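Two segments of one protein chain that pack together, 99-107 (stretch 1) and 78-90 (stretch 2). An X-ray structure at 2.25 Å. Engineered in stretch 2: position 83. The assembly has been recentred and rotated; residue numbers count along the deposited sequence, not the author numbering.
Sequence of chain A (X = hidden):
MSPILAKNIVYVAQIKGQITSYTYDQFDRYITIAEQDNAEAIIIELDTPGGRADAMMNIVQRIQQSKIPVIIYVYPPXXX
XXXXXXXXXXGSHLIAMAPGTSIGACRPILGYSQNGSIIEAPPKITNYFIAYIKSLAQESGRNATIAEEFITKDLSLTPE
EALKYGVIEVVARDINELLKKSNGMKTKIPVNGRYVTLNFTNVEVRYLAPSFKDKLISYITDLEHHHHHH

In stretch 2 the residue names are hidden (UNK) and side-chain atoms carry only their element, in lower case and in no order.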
# COMPACT_ATOMS: atom_id res chain seq x y z
N PRO A 99 26.72 -2.77 11.88
CA PRO A 99 27.85 -2.34 11.03
C PRO A 99 28.24 -3.48 10.10
O PRO A 99 27.98 -4.65 10.44
CB PRO A 99 28.96 -2.01 12.03
CG PRO A 99 28.23 -1.68 13.31
CD PRO A 99 27.04 -2.63 13.31
N GLY A 100 28.69 -3.11 8.90
CA GLY A 100 29.00 -4.07 7.82
C GLY A 100 27.83 -4.60 7.03
O GLY A 100 27.92 -5.66 6.39
N THR A 101 26.68 -3.91 7.08
CA THR A 101 25.50 -4.38 6.35
C THR A 101 25.21 -3.41 5.24
O THR A 101 25.87 -2.40 5.10
CB THR A 101 24.25 -4.55 7.25
OG1 THR A 101 23.94 -3.32 7.90
CG2 THR A 101 24.45 -5.66 8.27
N SER A 102 24.21 -3.73 4.44
CA SER A 102 23.94 -2.96 3.24
C SER A 102 22.43 -2.77 3.05
O SER A 102 21.63 -3.66 3.34
CB SER A 102 24.52 -3.74 2.05
OG SER A 102 24.45 -2.96 0.91
N ILE A 103 22.03 -1.63 2.52
CA ILE A 103 20.60 -1.44 2.16
C ILE A 103 20.50 -0.80 0.77
O ILE A 103 21.35 -0.01 0.39
CB ILE A 103 19.85 -0.61 3.24
CG1 ILE A 103 18.35 -0.54 2.95
CG2 ILE A 103 20.43 0.78 3.37
CD1 ILE A 103 17.55 -0.11 4.15
N GLY A 104 19.47 -1.13 0.02
CA GLY A 104 19.28 -0.52 -1.30
C GLY A 104 19.49 -1.48 -2.46
O GLY A 104 19.23 -2.70 -2.34
N ALA A 105 19.93 -0.91 -3.58
CA ALA A 105 20.05 -1.64 -4.85
C ALA A 105 18.74 -2.23 -5.26
O ALA A 105 18.53 -3.47 -5.18
CB ALA A 105 21.15 -2.74 -4.76
N CYS A 106 17.82 -1.37 -5.70
CA CYS A 106 16.45 -1.86 -6.07
C CYS A 106 16.06 -1.63 -7.54
O CYS A 106 14.84 -1.54 -7.85
CB CYS A 106 15.41 -1.13 -5.17
SG CYS A 106 15.85 -1.11 -3.45
N ARG A 107 17.04 -1.48 -8.43
CA ARG A 107 16.73 -1.35 -9.85
C ARG A 107 15.86 -2.55 -10.22
O ARG A 107 16.30 -3.68 -10.04
CB ARG A 107 17.96 -1.32 -10.75
CG ARG A 107 17.56 -0.80 -12.14
CD ARG A 107 18.72 -0.85 -13.13
NE ARG A 107 19.92 -0.09 -12.73
CZ ARG A 107 20.00 1.24 -12.67
NH1 ARG A 107 18.94 2.01 -12.92
NH2 ARG A 107 21.15 1.83 -12.32
N UNK A 78 27.48 -8.33 7.61
CA UNK A 78 27.49 -9.03 6.34
C UNK A 78 26.14 -9.12 5.65
O UNK A 78 26.10 -9.28 4.45
N UNK A 79 25.04 -9.05 6.41
CA UNK A 79 23.70 -9.08 5.83
C UNK A 79 23.36 -7.87 4.93
O UNK A 79 23.98 -6.79 4.97
c UNK A 79 22.65 -9.21 6.92
N UNK A 80 22.32 -8.04 4.13
CA UNK A 80 21.77 -6.90 3.39
C UNK A 80 20.24 -6.94 3.37
O UNK A 80 19.64 -7.97 3.64
c UNK A 80 22.36 -6.89 1.97
o UNK A 80 21.93 -8.06 1.34
N UNK A 81 19.63 -5.77 3.17
CA UNK A 81 18.19 -5.68 2.88
C UNK A 81 18.14 -5.05 1.51
O UNK A 81 18.00 -3.84 1.36
c UNK A 81 17.47 -4.82 3.91
N UNK A 82 18.41 -5.89 0.52
CA UNK A 82 18.59 -5.42 -0.86
C UNK A 82 17.27 -5.62 -1.58
O UNK A 82 16.48 -6.49 -1.23
c UNK A 82 19.75 -6.16 -1.55
N UNK A 83 17.05 -4.81 -2.59
CA UNK A 83 15.94 -4.99 -3.53
C UNK A 83 14.62 -5.04 -2.77
O UNK A 83 14.37 -4.12 -2.01
c UNK A 83 16.19 -6.21 -4.43
N UNK A 84 13.77 -6.07 -2.95
CA UNK A 84 12.53 -6.15 -2.20
C UNK A 84 12.70 -5.92 -0.68
O UNK A 84 11.79 -5.41 -0.04
c UNK A 84 11.86 -7.48 -2.41
N UNK A 85 13.86 -6.28 -0.15
CA UNK A 85 14.15 -6.11 1.26
C UNK A 85 14.19 -4.66 1.71
O UNK A 85 13.91 -4.38 2.89
N UNK A 86 14.61 -3.75 0.81
CA UNK A 86 14.67 -2.34 1.11
C UNK A 86 13.30 -1.78 1.43
O UNK A 86 13.16 -1.00 2.36
o UNK A 86 16.63 -2.12 -0.23
c UNK A 86 15.29 -1.62 -0.04
c UNK A 86 15.36 -0.16 0.20
N UNK A 87 12.28 -2.23 0.67
CA UNK A 87 10.91 -1.81 0.81
C UNK A 87 10.32 -2.30 2.15
O UNK A 87 9.59 -1.57 2.79
o UNK A 87 11.08 -0.70 -5.65
c UNK A 87 10.35 -1.86 -1.76
c UNK A 87 9.78 -0.55 -3.70
c UNK A 87 11.68 -1.99 -3.79
c UNK A 87 9.54 -0.93 -2.41
c UNK A 87 11.42 -2.40 -2.49
c UNK A 87 10.83 -1.09 -4.39
c UNK A 87 10.02 -2.36 -0.34
N UNK A 88 10.66 -3.52 2.56
CA UNK A 88 10.21 -4.07 3.84
C UNK A 88 10.73 -3.16 4.94
O UNK A 88 9.98 -2.73 5.79
c UNK A 88 10.71 -5.54 4.01
c UNK A 88 10.69 -7.84 2.83
c UNK A 88 10.04 -6.47 2.97
c UNK A 88 10.40 -6.10 5.41
N UNK A 89 12.02 -2.82 4.86
CA UNK A 89 12.60 -1.88 5.79
C UNK A 89 11.93 -0.50 5.77
O UNK A 89 11.46 -0.04 6.83
c UNK A 89 14.08 -1.73 5.52
N UNK A 90 11.81 0.13 4.58
CA UNK A 90 11.14 1.43 4.48
C UNK A 90 9.69 1.44 4.90
O UNK A 90 9.17 2.49 5.32
c UNK A 90 11.28 2.04 3.09
c UNK A 90 12.70 2.34 2.68
c UNK A 90 13.24 3.51 3.49
c UNK A 90 12.74 2.66 1.20
O HOH W 1 12.48 -2.72 -7.24

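Position 78 has backbone atoms and nothing beyond CA, so it is glycine, G78. Its phi/psi of 93/-25 agrees, since a CB there would be jammed against the preceding carbonyl oxygen. G78 N donates to G100 O at 3.0 Å, which opens the pairing of the two segments.

Position 79 carries a single carbon, 4.2 Å from T101 CG2 as measured from its CB; one carbon means alanine, A79. Its carbonyl does more than its methyl: A79 O accepts a weak hydrogen bond from S102 N at 3.1 Å and lies 3.2 Å from T101 CA, a CA-H...O contact.

At position 80 one carbon bears one oxygen, and the CB lies 3.8 Å from S102 CB. This is serine, S80, chi1 63° (p). The two serine side chains lie on the same sheet face, and both hydroxyls are hydrogen-bonded elsewhere in the structure.

Position 81 again has one carbon, its CB 4.5 Å from I103 CG1, on the face that also carries the I103 side chain: alanine, A81. A81 N donates to S102 O at 2.9 Å with an angle of 163°, while G104 N reaches A81 O at 3.4 Å in a weak bond.

Position 82, also one carbon, is alanine, A82, its methyl on the face of S80 and S102. Its backbone makes the close approach, with A82 CA 3.2 Å from G104 O.

Position 83 shows one carbon and is therefore alanine, A83, an engineered residue replacing the natural serine. Its N donates to G104 O at 3.0 Å, and its O lies 3.7 Å from C106 SG.

Position 84 has one carbon pointing away from stretch 1, without contact: alanine, A84. Position 85 has no side-chain atoms and is glycine, G85; an ideal CB would stand 3.0 Å from A82 O, a clash.

At position 86 one carbon carries an oxygen and a carbon. That fork defines threonine, T86, chi1 -61° (m). T86 OG1 donates to A81 O at 2.7 Å and accepts a weak bond from G104 N at 3.0 Å; C106 SG is 3.5 Å from the same OG1.

Position 87 has one carbon leading to a six-carbon ring with an oxygen: tyrosine, Y87. Y87 CE1 lies 4.1 Å from C106 CB, an oblique approach. A water 2.9 Å from Y87 OH donates to C106 O at 2.7 Å.

Position 88 has four carbons forked at the first, one arm two carbons long: isoleucine, I88, out of reach. Position 89 has one carbon, its CB 4.1 Å from I103 CD1: alanine, A89. Position 90 has four carbons forked at the second: leucine, L90, with no contact within 4.5 Å.

The contact joins two parallel strands, 10° apart, through backbone bonds, while the helix crosses strand 102-104 at -91°. T86 ties helix to strands, and I103 packs against A81 and A89. Together the stretches bury 557 Å².

Stretch 2 78-90: GASAAAAGTYIAL
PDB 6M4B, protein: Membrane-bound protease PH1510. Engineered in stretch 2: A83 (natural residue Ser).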